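Local coordinates for protein probable amidase (Thermus thermophilus, PDB 2DC0) that is a probable member of the amidase family, an alpha/beta protein built round one large mixed beta-sheet and present as a pair of subunits, at residues Leu197-Ser202 / Arg287-Glu292; Ala293-Glu298 / Ala318-Thr323; Gly247-Glu252 / Glu369-Arg374; Gln356-Pro361 / Glu379-Leu384. One frame throughout, in Å; residues are numbered along the deposited sequence.

The four contacts form two clusters. Contacts 1 and 2 share helix 281-296: the first seats a loop on its flank, the second packs helix 310-321 against its C-terminal end, with centres about 9 Å apart. Both also border the second subunit. Contacts 3 and 4 lie about 10 Å apart, centre to centre, and join directly, since the backbones of G250 and P357 are probably hydrogen-bonded and strand 373-376 runs straight into helix 377-382. Between the clusters, contacts 1 and 4 come within about 8 Å at their nearest atoms, whereas the centres of contacts 2 and 3 are about 32 Å apart. Contact 4 lies nearest the centre of the chain, about 14 Å from it.

Contact 1: residues Leu197-Ser202 / Arg287-Glu292; sequences LPLSRS and RLVRYE
E292, on helix 281-296, reaches into the turn of chain around S200 and S202, so that a loop joining two strands of the central amidase sheet (182-185 and 206-210) is tied to a helix by one buried carboxylate. The side chain starts close to the loop: CB of E292 lies 4.1 Å from CA of S200. CG stands anti to the carbonyl carbon (chi1 -64°), and the chain runs extended from there, which carries CD to a position 3.5 Å from both S200 OG and S202 OG. The two oxygens divide the donors. OE1 of E292 takes a short 2.6 Å bond from OG of S200, which comes in from above the carboxylate plane. It also receives the backbone N of S202 at 3.3 Å, a nearly straight bond (173°) on the syn lone pair. OE2 accepts OG of S202 at 2.8 Å on its syn side and is hydrogen-bonded as well to Y327 OH. Bonds at both oxygens should restrict rotation of the carboxylate, and so many donors are consistent with a charged group.

A second shell fixes the serines: T203 OG1 bonds to S200 OG, and R334 NH2 to S202 OG. Between them, R201 turns its guanidinium outward to a salt bridge with D329 of the second subunit. Carbon groups pack beside this polar centre: L199 and V289 form an apolar pair, L288 CD2 lies 3.8 Å from S202 OG, and V289 CG2 rests 3.9 Å from S200 CB.

Contact 2: residues Ala293-Glu298 / Ala318-Thr323; sequences AARIHE and AGLALT
R295 reaches across from helix 281-296 and donates from both terminal nitrogens to backbone oxygens of segment 318-323, G319 in the last turn of helix 310-321 and L322 just after it. NH1 of R295 donates to G319 O at 2.9 Å (160°), approaching from above that carbonyl's plane, while NH2 of R295 meets L322 O at 2.9 Å, nearly along the C=O axis though bent at the hydrogen (139°). Both acceptors lie at the edge of the guanidinium, close to its plane; CD2 of L320 lies 3.8 Å above one face, offset toward its rim. The side chain bends at chi2 (-52°), which places CD. Next to the arginine, A294 CB fits against the backbone of G319, 3.6 Å from its carbonyl carbon, and against CD2 of L320 at 3.7 Å.

This is close helix-helix packing at a glycine: with no side chain on G319, the CA atoms of A294 and G319 come within 5.1 Å, where the end of helix 281-296 meets the end of helix 310-321. The positive group at the C-terminal end of helix 310-321 would also suit the helix dipole. Farther out, the guanidinium has a cation-pi contact with Y291 and packs on R328 of the second subunit. T323 N, bonded to D326 OD2, leads into helix 324-345.

Contact 3: residues Gly247-Glu252 / Glu369-Arg374; sequences GRLGVE and ELESGR
E371 and S372, the two residues at the tip of a beta-hairpin, dock on the loop G247-G250 that leads into helix 251-263. The hairpin joins strands 367-370 and 373-376 through a type I turn, closed by a pair of backbone bonds between L370 and G373.

Three direct hydrogen bonds join the segments. The backbone N of E371 gives a 2.9 Å bond to L249 O, and the E371 carboxylate returns to the same residue: L249 N reaches OE2 of E371 at 3.1 Å, from above the carboxylate plane (54°). CG of E371 stands in the crowded position between N and C (chi1 67°), 3.1 Å from L249 O, and the chain runs extended from there to the carboxylate. OG of S372 donates to G247 O at 2.7 Å, in the carbonyl plane on a lone pair. A water adds an indirect backbone link, accepting from V251 N at the first turn of the helix and donating to E369 O.

Charge reinforces the tip. OE2 of E371 also forms a salt bridge with R254, one turn into the helix, while just behind the turn, across the two strands, R374 NH1 pairs with E369 OE2 at 2.7 Å.

Van der Waals contact fills in the remainder. CG of E371 lies 3.5 Å from CA of G247, a glycine at positive phi, and L370 turns CD1 to within 3.9 Å of G247 O. On the helix side, CG2 of V251 comes to 4.2 Å from CB of E371.

Contact 4: residues Gln356-Pro361 / Glu379-Leu384; sequences QPLPAP and EAFITL
Q356 and F381 bring their CA atoms to 5.9 Å, the nearest backbone approach between the irregular, proline-rich segment 356-361 and the short helix 377-382 with the residues that follow it. The join itself is made by apolar side chains around the F381 ring, which takes up the largest share of the buried surface.

P357 lies over one face of that ring and crosses it at about a right angle. Its CG sits 4.3 Å from the ring centroid, 21° off the normal, a CH-pi contact displaced toward the rim, and CD of P357 is 3.6 Å from CD1 of F381. The rim is met by the loop: L358 O lies in the ring plane, 3.6 Å from CE1 of F381, where the ring's partly positive hydrogens face it. P361 comes tip to tip with the phenylalanine, CD to CZ at 3.8 Å. Beyond these segments, F178 and H377 also touch the ring, so aromatic and proline groups enclose it from several directions.

A second point of packing lies on the other flank of P357. L384 places CD1 3.5 Å from P357 N, against the peptide between Q356 and P357, and 3.6 Å from P357 CD. The proline is thus wedged between F381 and L384, with its CG only 3.4 Å from A380 O.

The arrangement is buried core packing of an alpha/beta fold, in which the loop leaving sheet strand 350-354 is pressed against a helix through a CH-pi contact from P357 and the tip of P361, both against one aromatic ring.

Contact 1: residues Leu197-Ser202 / Arg287-Glu292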
loop_
_atom_site.group_PDB
_atom_site.type_symbol
_atom_site.label_atom_id
_atom_site.label_comp_id
_atom_site.label_asym_id
_atom_site.label_seq_id
_atom_site.Cartn_x
_atom_site.Cartn_y
_atom_site.Cartn_z
ATOM N N LEU A 197 -13.097 -7.402 17.735
ATOM C CA LEU A 197 -13.081 -5.999 18.119
ATOM C C LEU A 197 -11.931 -5.323 17.386
ATOM O O LEU A 197 -10.780 -5.714 17.533
ATOM C CB LEU A 197 -12.865 -5.849 19.623
ATOM C CG LEU A 197 -12.680 -4.404 20.080
ATOM C CD1 LEU A 197 -13.999 -3.640 19.935
ATOM C CD2 LEU A 197 -12.218 -4.381 21.524
ATOM N N PRO A 198 -12.228 -4.302 16.579
ATOM C CA PRO A 198 -11.141 -3.631 15.863
ATOM C C PRO A 198 -10.449 -2.526 16.669
ATOM O O PRO A 198 -10.976 -2.041 17.675
ATOM C CB PRO A 198 -11.839 -3.090 14.616
ATOM C CG PRO A 198 -13.220 -2.761 15.121
ATOM C CD PRO A 198 -13.550 -3.921 16.045
ATOM N N LEU A 199 -9.242 -2.162 16.247
ATOM C CA LEU A 199 -8.514 -1.070 16.880
ATOM C C LEU A 199 -8.391 -0.078 15.728
ATOM O O LEU A 199 -8.981 0.999 15.747
ATOM C CB LEU A 199 -7.127 -1.513 17.345
ATOM C CG LEU A 199 -6.254 -0.407 17.960
ATOM C CD1 LEU A 199 -6.927 0.194 19.188
ATOM C CD2 LEU A 199 -4.895 -0.996 18.338
ATOM N N SER A 200 -7.628 -0.475 14.719
ATOM C CA SER A 200 -7.437 0.311 13.512
ATOM C C SER A 200 -7.765 -0.648 12.372
ATOM O O SER A 200 -6.951 -1.497 12.024
ATOM C CB SER A 200 -5.987 0.773 13.396
ATOM O OG SER A 200 -5.744 1.341 12.119
ATOM N N ARG A 201 -8.959 -0.523 11.803
ATOM C CA ARG A 201 -9.369 -1.411 10.724
ATOM C C ARG A 201 -8.415 -1.491 9.537
ATOM O O ARG A 201 -8.289 -2.550 8.932
ATOM C CB ARG A 201 -10.761 -1.023 10.221
ATOM C CG ARG A 201 -11.895 -1.296 11.204
ATOM C CD ARG A 201 -13.186 -0.668 10.699
ATOM N NE ARG A 201 -13.542 -1.167 9.374
ATOM C CZ ARG A 201 -14.304 -0.506 8.506
ATOM N NH1 ARG A 201 -14.792 0.690 8.822
ATOM N NH2 ARG A 201 -14.577 -1.039 7.321
ATOM N N SER A 202 -7.743 -0.392 9.196
ATOM C CA SER A 202 -6.837 -0.410 8.048
ATOM C C SER A 202 -5.407 -0.787 8.419
ATOM O O SER A 202 -4.515 -0.775 7.568
ATOM C CB SER A 202 -6.840 0.950 7.335
ATOM O OG SER A 202 -6.233 1.955 8.124
ATOM N N ARG A 287 -0.918 8.850 14.738
ATOM C CA ARG A 287 -2.111 9.620 14.407
ATOM C C ARG A 287 -3.154 8.789 13.673
ATOM O O ARG A 287 -4.340 8.851 13.990
ATOM C CB ARG A 287 -1.738 10.844 13.565
ATOM C CG ARG A 287 -0.727 11.742 14.247
ATOM C CD ARG A 287 -0.579 13.083 13.546
ATOM N NE ARG A 287 0.380 13.934 14.251
ATOM C CZ ARG A 287 0.432 15.258 14.140
ATOM N NH1 ARG A 287 -0.424 15.895 13.352
ATOM N NH2 ARG A 287 1.337 15.948 14.822
ATOM N N LEU A 288 -2.711 8.002 12.700
ATOM C CA LEU A 288 -3.631 7.185 11.931
ATOM C C LEU A 288 -4.384 6.186 12.810
ATOM O O LEU A 288 -5.606 6.099 12.746
ATOM C CB LEU A 288 -2.868 6.456 10.817
ATOM C CG LEU A 288 -3.738 5.883 9.695
ATOM C CD1 LEU A 288 -2.909 5.633 8.439
ATOM C CD2 LEU A 288 -4.386 4.601 10.186
ATOM N N VAL A 289 -3.650 5.446 13.637
ATOM C CA VAL A 289 -4.247 4.451 14.519
ATOM C C VAL A 289 -5.122 5.068 15.617
ATOM O O VAL A 289 -6.245 4.619 15.842
ATOM C CB VAL A 289 -3.145 3.559 15.158
ATOM C CG1 VAL A 289 -3.722 2.729 16.313
ATOM C CG2 VAL A 289 -2.572 2.613 14.091
ATOM N N ARG A 290 -4.616 6.084 16.308
ATOM C CA ARG A 290 -5.403 6.713 17.372
ATOM C C ARG A 290 -6.696 7.310 16.828
ATOM O O ARG A 290 -7.732 7.253 17.492
ATOM C CB ARG A 290 -4.586 7.792 18.081
ATOM C CG ARG A 290 -3.470 7.208 18.933
ATOM C CD ARG A 290 -2.701 8.279 19.664
ATOM N NE ARG A 290 -1.740 7.707 20.597
ATOM C CZ ARG A 290 -0.835 8.416 21.258
ATOM N NH1 ARG A 290 -0.771 9.730 21.083
ATOM N NH2 ARG A 290 0.003 7.813 22.093
ATOM N N TYR A 291 -6.640 7.877 15.624
ATOM C CA TYR A 291 -7.833 8.458 15.020
ATOM C C TYR A 291 -8.886 7.377 14.810
ATOM O O TYR A 291 -10.040 7.543 15.212
ATOM C CB TYR A 291 -7.517 9.103 13.668
ATOM C CG TYR A 291 -8.738 9.709 12.995
ATOM C CD1 TYR A 291 -9.154 11.006 13.298
ATOM C CD2 TYR A 291 -9.501 8.969 12.090
ATOM C CE1 TYR A 291 -10.302 11.555 12.718
ATOM C CE2 TYR A 291 -10.652 9.507 11.501
ATOM C CZ TYR A 291 -11.043 10.801 11.825
ATOM O OH TYR A 291 -12.176 11.334 11.260
ATOM N N GLU A 292 -8.493 6.272 14.176
ATOM C CA GLU A 292 -9.432 5.181 13.913
ATOM C C GLU A 292 -9.913 4.525 15.202
ATOM O O GLU A 292 -11.100 4.221 15.339
ATOM C CB GLU A 292 -8.803 4.110 12.995
ATOM C CG GLU A 292 -8.459 4.599 11.583
ATOM C CD GLU A 292 -8.079 3.467 10.617
ATOM O OE1 GLU A 292 -7.867 2.320 11.062
ATOM O OE2 GLU A 292 -7.984 3.734 9.402
#

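Contact 2: residues Ala293-Glu298 / Ala318-Thr323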
loop_
_atom_site.group_PDB
_atom_site.type_symbol
_atom_site.label_atom_id
_atom_site.label_comp_id
_atom_site.label_asym_id
_atom_site.label_seq_id
_atom_site.Cartn_x
_atom_site.Cartn_y
_atom_site.Cartn_z
ATOM N N ALA A 293 -8.996 4.315 16.147
ATOM C CA ALA A 293 -9.344 3.676 17.414
ATOM C C ALA A 293 -10.328 4.519 18.220
ATOM O O ALA A 293 -11.259 3.989 18.834
ATOM C CB ALA A 293 -8.082 3.418 18.234
ATOM N N ALA A 294 -10.121 5.830 18.221
ATOM C CA ALA A 294 -11.008 6.714 18.964
ATOM C C ALA A 294 -12.432 6.675 18.404
ATOM O O ALA A 294 -13.399 6.761 19.156
ATOM C CB ALA A 294 -10.472 8.139 18.941
ATOM N N ARG A 295 -12.566 6.541 17.090
ATOM C CA ARG A 295 -13.893 6.510 16.503
ATOM C C ARG A 295 -14.607 5.194 16.810
ATOM O O ARG A 295 -15.836 5.126 16.798
ATOM C CB ARG A 295 -13.812 6.771 14.993
ATOM C CG ARG A 295 -13.140 8.117 14.648
ATOM C CD ARG A 295 -13.806 9.253 15.423
ATOM N NE ARG A 295 -13.257 10.597 15.203
ATOM C CZ ARG A 295 -12.034 10.996 15.547
ATOM N NH1 ARG A 295 -11.182 10.151 16.120
ATOM N NH2 ARG A 295 -11.679 12.266 15.374
ATOM N N ILE A 296 -13.844 4.146 17.097
ATOM C CA ILE A 296 -14.451 2.865 17.443
ATOM C C ILE A 296 -15.073 2.944 18.831
ATOM O O ILE A 296 -16.178 2.462 19.055
ATOM C CB ILE A 296 -13.412 1.738 17.478
ATOM C CG1 ILE A 296 -12.882 1.485 16.067
ATOM C CG2 ILE A 296 -14.034 0.476 18.087
ATOM C CD1 ILE A 296 -13.898 1.004 14.995
ATOM N N HIS A 297 -14.347 3.558 19.757
ATOM C CA HIS A 297 -14.785 3.673 21.145
ATOM C C HIS A 297 -15.329 5.046 21.500
ATOM O O HIS A 297 -15.406 5.403 22.675
ATOM C CB HIS A 297 -13.612 3.341 22.063
ATOM C CG HIS A 297 -13.050 1.974 21.838
ATOM N ND1 HIS A 297 -13.625 0.837 22.363
ATOM C CD2 HIS A 297 -11.994 1.555 21.098
ATOM C CE1 HIS A 297 -12.950 -0.225 21.956
ATOM N NE2 HIS A 297 -11.956 0.184 21.187
ATOM N N GLU A 298 -15.714 5.807 20.486
ATOM C CA GLU A 298 -16.228 7.154 20.692
ATOM C C GLU A 298 -17.431 7.235 21.637
ATOM O O GLU A 298 -17.466 8.080 22.532
ATOM C CB GLU A 298 -16.577 7.769 19.338
ATOM C CG GLU A 298 -17.125 9.171 19.422
ATOM C CD GLU A 298 -17.054 9.894 18.093
ATOM O OE1 GLU A 298 -17.366 9.276 17.052
ATOM O OE2 GLU A 298 -16.689 11.085 18.095
ATOM N N ALA A 318 -6.529 11.673 22.557
ATOM C CA ALA A 318 -5.622 12.247 21.576
ATOM C C ALA A 318 -6.193 11.909 20.199
ATOM O O ALA A 318 -6.080 12.696 19.260
ATOM C CB ALA A 318 -4.221 11.657 21.742
ATOM N N GLY A 319 -6.823 10.740 20.095
ATOM C CA GLY A 319 -7.419 10.321 18.835
ATOM C C GLY A 319 -8.625 11.173 18.455
ATOM O O GLY A 319 -8.881 11.421 17.274
ATOM N N LEU A 320 -9.370 11.622 19.462
ATOM C CA LEU A 320 -10.544 12.455 19.236
ATOM C C LEU A 320 -10.148 13.897 18.972
ATOM O O LEU A 320 -10.916 14.666 18.392
ATOM C CB LEU A 320 -11.479 12.403 20.448
ATOM C CG LEU A 320 -12.238 11.097 20.654
ATOM C CD1 LEU A 320 -13.168 11.228 21.853
ATOM C CD2 LEU A 320 -13.035 10.771 19.400
ATOM N N ALA A 321 -8.949 14.262 19.415
ATOM C CA ALA A 321 -8.424 15.612 19.232
ATOM C C ALA A 321 -7.918 15.784 17.799
ATOM O O ALA A 321 -7.779 16.909 17.305
ATOM C CB ALA A 321 -7.292 15.880 20.233
ATOM N N LEU A 322 -7.625 14.661 17.144
ATOM C CA LEU A 322 -7.182 14.676 15.754
ATOM C C LEU A 322 -8.449 14.774 14.914
ATOM O O LEU A 322 -9.428 14.080 15.182
ATOM C CB LEU A 322 -6.431 13.380 15.409
ATOM C CG LEU A 322 -5.105 13.155 16.148
ATOM C CD1 LEU A 322 -4.554 11.766 15.841
ATOM C CD2 LEU A 322 -4.115 14.235 15.722
ATOM N N THR A 323 -8.426 15.634 13.903
ATOM C CA THR A 323 -9.581 15.826 13.031
ATOM C C THR A 323 -9.486 14.958 11.784
ATOM O O THR A 323 -8.480 14.291 11.567
ATOM C CB THR A 323 -9.666 17.278 12.571
ATOM O OG1 THR A 323 -8.505 17.581 11.786
ATOM C CG2 THR A 323 -9.715 18.207 13.773
#

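Contact 3: residues Gly247-Glu252 / Glu369-Arg374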
loop_
_atom_site.group_PDB
_atom_site.type_symbol
_atom_site.label_atom_id
_atom_site.label_comp_id
_atom_site.label_asym_id
_atom_site.label_seq_id
_atom_site.Cartn_x
_atom_site.Cartn_y
_atom_site.Cartn_z
ATOM N N GLY A 247 20.906 4.222 16.164
ATOM C CA GLY A 247 20.514 4.801 17.437
ATOM C C GLY A 247 19.224 4.291 18.060
ATOM O O GLY A 247 18.812 4.778 19.112
ATOM N N ARG A 248 18.585 3.302 17.448
ATOM C CA ARG A 248 17.330 2.797 17.994
ATOM C C ARG A 248 17.418 1.455 18.713
ATOM O O ARG A 248 16.404 0.893 19.121
ATOM C CB ARG A 248 16.269 2.741 16.891
ATOM C CG ARG A 248 15.911 4.123 16.342
ATOM C CD ARG A 248 14.529 4.146 15.713
ATOM N NE ARG A 248 14.178 5.448 15.146
ATOM C CZ ARG A 248 13.724 6.494 15.835
ATOM N NH1 ARG A 248 13.554 6.421 17.150
ATOM N NH2 ARG A 248 13.427 7.623 15.199
ATOM N N LEU A 249 18.632 0.946 18.880
ATOM C CA LEU A 249 18.832 -0.321 19.570
ATOM C C LEU A 249 19.607 -0.092 20.861
ATOM O O LEU A 249 20.340 0.888 20.986
ATOM C CB LEU A 249 19.625 -1.285 18.680
ATOM C CG LEU A 249 18.964 -1.726 17.375
ATOM C CD1 LEU A 249 19.896 -2.660 16.621
ATOM C CD2 LEU A 249 17.647 -2.412 17.679
ATOM N N GLY A 250 19.427 -0.987 21.828
ATOM C CA GLY A 250 20.175 -0.876 23.063
ATOM C C GLY A 250 21.529 -1.494 22.751
ATOM O O GLY A 250 21.622 -2.353 21.877
ATOM N N VAL A 251 22.579 -1.061 23.441
ATOM C CA VAL A 251 23.931 -1.582 23.211
ATOM C C VAL A 251 24.056 -3.111 23.140
ATOM O O VAL A 251 24.746 -3.633 22.261
ATOM C CB VAL A 251 24.915 -1.068 24.298
ATOM C CG1 VAL A 251 26.286 -1.714 24.116
ATOM C CG2 VAL A 251 25.046 0.454 24.202
ATOM N N GLU A 252 23.398 -3.822 24.055
ATOM C CA GLU A 252 23.482 -5.284 24.079
ATOM C C GLU A 252 22.768 -5.981 22.921
ATOM O O GLU A 252 23.250 -6.997 22.417
ATOM C CB GLU A 252 22.952 -5.841 25.409
ATOM C CG GLU A 252 23.769 -5.457 26.650
ATOM C CD GLU A 252 25.268 -5.696 26.479
ATOM O OE1 GLU A 252 25.669 -6.818 26.095
ATOM O OE2 GLU A 252 26.049 -4.760 26.740
ATOM N N GLU A 369 17.136 3.069 28.227
ATOM C CA GLU A 369 18.432 3.494 27.731
ATOM C C GLU A 369 18.777 2.852 26.393
ATOM O O GLU A 369 18.994 1.643 26.318
ATOM C CB GLU A 369 19.523 3.140 28.748
ATOM C CG GLU A 369 19.913 4.275 29.676
ATOM C CD GLU A 369 20.482 5.460 28.920
ATOM O OE1 GLU A 369 21.450 5.270 28.149
ATOM O OE2 GLU A 369 19.959 6.580 29.096
ATOM N N LEU A 370 18.820 3.661 25.341
ATOM C CA LEU A 370 19.186 3.166 24.022
ATOM C C LEU A 370 20.627 3.596 23.774
ATOM O O LEU A 370 21.183 4.384 24.539
ATOM C CB LEU A 370 18.286 3.761 22.936
ATOM C CG LEU A 370 16.792 3.442 23.022
ATOM C CD1 LEU A 370 16.081 4.009 21.804
ATOM C CD2 LEU A 370 16.598 1.930 23.101
ATOM N N GLU A 371 21.224 3.088 22.702
ATOM C CA GLU A 371 22.600 3.427 22.373
ATOM C C GLU A 371 22.767 4.930 22.128
ATOM O O GLU A 371 23.874 5.467 22.220
ATOM C CB GLU A 371 23.058 2.623 21.142
ATOM C CG GLU A 371 22.357 2.987 19.833
ATOM C CD GLU A 371 22.371 1.846 18.823
ATOM O OE1 GLU A 371 23.318 1.035 18.856
ATOM O OE2 GLU A 371 21.444 1.763 17.986
ATOM N N SER A 372 21.659 5.607 21.844
ATOM C CA SER A 372 21.674 7.043 21.572
ATOM C C SER A 372 21.177 7.903 22.736
ATOM O O SER A 372 21.053 9.120 22.597
ATOM C CB SER A 372 20.817 7.343 20.343
ATOM O OG SER A 372 19.480 6.937 20.574
ATOM N N GLY A 373 20.887 7.279 23.874
ATOM C CA GLY A 373 20.409 8.029 25.022
ATOM C C GLY A 373 19.044 7.575 25.507
ATOM O O GLY A 373 18.478 6.621 24.974
ATOM N N ARG A 374 18.508 8.258 26.516
ATOM C CA ARG A 374 17.204 7.898 27.065
ATOM C C ARG A 374 16.104 8.081 26.034
ATOM O O ARG A 374 16.205 8.926 25.148
ATOM C CB ARG A 374 16.884 8.741 28.306
ATOM C CG ARG A 374 17.974 8.730 29.365
ATOM C CD ARG A 374 17.411 9.012 30.752
ATOM N NE ARG A 374 16.574 7.912 31.225
ATOM C CZ ARG A 374 17.014 6.674 31.438
ATOM N NH1 ARG A 374 18.288 6.370 31.221
ATOM N NH2 ARG A 374 16.178 5.735 31.864
HETATM O O HOH W 1 21.719 0.578 25.806
#

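Contact 4: residues Gln356-Pro361 / Glu379-Leu384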
loop_
_atom_site.group_PDB
_atom_site.type_symbol
_atom_site.label_atom_id
_atom_site.label_comp_id
_atom_site.label_asym_id
_atom_site.label_seq_id
_atom_site.Cartn_x
_atom_site.Cartn_y
_atom_site.Cartn_z
ATOM N N GLN A 356 12.890 -5.888 19.059
ATOM C CA GLN A 356 12.935 -5.053 20.256
ATOM C C GLN A 356 14.359 -4.497 20.431
ATOM O O GLN A 356 15.336 -5.123 20.008
ATOM C CB GLN A 356 12.565 -5.906 21.475
ATOM C CG GLN A 356 13.487 -7.119 21.625
ATOM C CD GLN A 356 12.921 -8.193 22.521
ATOM O OE1 GLN A 356 12.944 -8.085 23.750
ATOM N NE2 GLN A 356 12.393 -9.235 21.909
ATOM N N PRO A 357 14.496 -3.317 21.053
ATOM C CA PRO A 357 15.820 -2.717 21.263
ATOM C C PRO A 357 16.496 -3.207 22.536
ATOM O O PRO A 357 17.707 -3.057 22.704
ATOM C CB PRO A 357 15.509 -1.232 21.344
ATOM C CG PRO A 357 14.191 -1.244 22.093
ATOM C CD PRO A 357 13.431 -2.343 21.366
ATOM N N LEU A 358 15.697 -3.798 23.415
ATOM C CA LEU A 358 16.171 -4.279 24.705
ATOM C C LEU A 358 15.323 -5.452 25.186
ATOM O O LEU A 358 14.226 -5.689 24.676
ATOM C CB LEU A 358 16.028 -3.154 25.742
ATOM C CG LEU A 358 16.724 -1.805 25.515
ATOM C CD1 LEU A 358 15.924 -0.707 26.189
ATOM C CD2 LEU A 358 18.144 -1.865 26.052
ATOM N N PRO A 359 15.831 -6.214 26.171
ATOM C CA PRO A 359 15.029 -7.331 26.670
ATOM C C PRO A 359 13.859 -6.706 27.424
ATOM O O PRO A 359 13.888 -5.512 27.734
ATOM C CB PRO A 359 15.999 -8.069 27.594
ATOM C CG PRO A 359 16.890 -6.960 28.091
ATOM C CD PRO A 359 17.148 -6.170 26.829
ATOM N N ALA A 360 12.828 -7.498 27.697
ATOM C CA ALA A 360 11.659 -7.002 28.421
ATOM C C ALA A 360 12.108 -6.298 29.699
ATOM O O ALA A 360 12.829 -6.870 30.511
ATOM C CB ALA A 360 10.727 -8.164 28.756
ATOM N N PRO A 361 11.683 -5.041 29.893
ATOM C CA PRO A 361 12.063 -4.277 31.087
ATOM C C PRO A 361 11.142 -4.496 32.295
ATOM O O PRO A 361 10.057 -5.069 32.172
ATOM C CB PRO A 361 12.011 -2.839 30.590
ATOM C CG PRO A 361 10.838 -2.863 29.679
ATOM C CD PRO A 361 10.969 -4.187 28.923
ATOM N N GLU A 379 7.921 4.789 22.256
ATOM C CA GLU A 379 8.658 5.043 21.028
ATOM C C GLU A 379 9.840 4.093 20.852
ATOM O O GLU A 379 10.159 3.702 19.733
ATOM C CB GLU A 379 9.123 6.509 20.970
ATOM C CG GLU A 379 9.861 6.874 19.678
ATOM C CD GLU A 379 9.910 8.376 19.418
ATOM O OE1 GLU A 379 10.134 9.145 20.376
ATOM O OE2 GLU A 379 9.739 8.785 18.249
ATOM N N ALA A 380 10.487 3.709 21.947
ATOM C CA ALA A 380 11.615 2.788 21.842
ATOM C C ALA A 380 11.167 1.381 21.418
ATOM O O ALA A 380 11.818 0.744 20.585
ATOM C CB ALA A 380 12.361 2.711 23.173
ATOM N N PHE A 381 10.047 0.918 21.970
ATOM C CA PHE A 381 9.531 -0.429 21.701
ATOM C C PHE A 381 8.469 -0.617 20.625
ATOM O O PHE A 381 8.038 -1.745 20.379
ATOM C CB PHE A 381 8.984 -1.039 22.988
ATOM C CG PHE A 381 10.043 -1.461 23.957
ATOM C CD1 PHE A 381 10.732 -2.654 23.774
ATOM C CD2 PHE A 381 10.338 -0.675 25.067
ATOM C CE1 PHE A 381 11.705 -3.063 24.685
ATOM C CE2 PHE A 381 11.306 -1.070 25.984
ATOM C CZ PHE A 381 11.991 -2.268 25.795
ATOM N N ILE A 382 7.969 0.426 20.013
ATOM C CA ILE A 382 7.013 0.302 18.922
ATOM C C ILE A 382 7.599 0.722 17.572
ATOM O O ILE A 382 7.172 0.241 16.520
ATOM C CB ILE A 382 5.728 1.126 19.236
ATOM C CG1 ILE A 382 4.524 0.516 18.529
ATOM C CG2 ILE A 382 5.910 2.576 18.815
ATOM C CD1 ILE A 382 4.095 -0.811 19.095
ATOM N N THR A 383 8.598 1.598 17.604
ATOM C CA THR A 383 9.216 2.086 16.373
ATOM C C THR A 383 9.792 1.002 15.464
ATOM O O THR A 383 9.704 1.111 14.239
ATOM C CB THR A 383 10.341 3.101 16.678
ATOM O OG1 THR A 383 9.811 4.185 17.453
ATOM C CG2 THR A 383 10.915 3.663 15.385
ATOM N N LEU A 384 10.384 -0.075 16.028
ATOM C CA LEU A 384 10.975 -1.165 15.256
ATOM C C LEU A 384 9.952 -2.042 14.533
ATOM O O LEU A 384 10.233 -2.596 13.470
ATOM C CB LEU A 384 11.826 -2.051 16.167
ATOM C CG LEU A 384 13.015 -1.349 16.822
ATOM C CD1 LEU A 384 13.727 -2.314 17.750
ATOM C CD2 LEU A 384 13.956 -0.821 15.752
#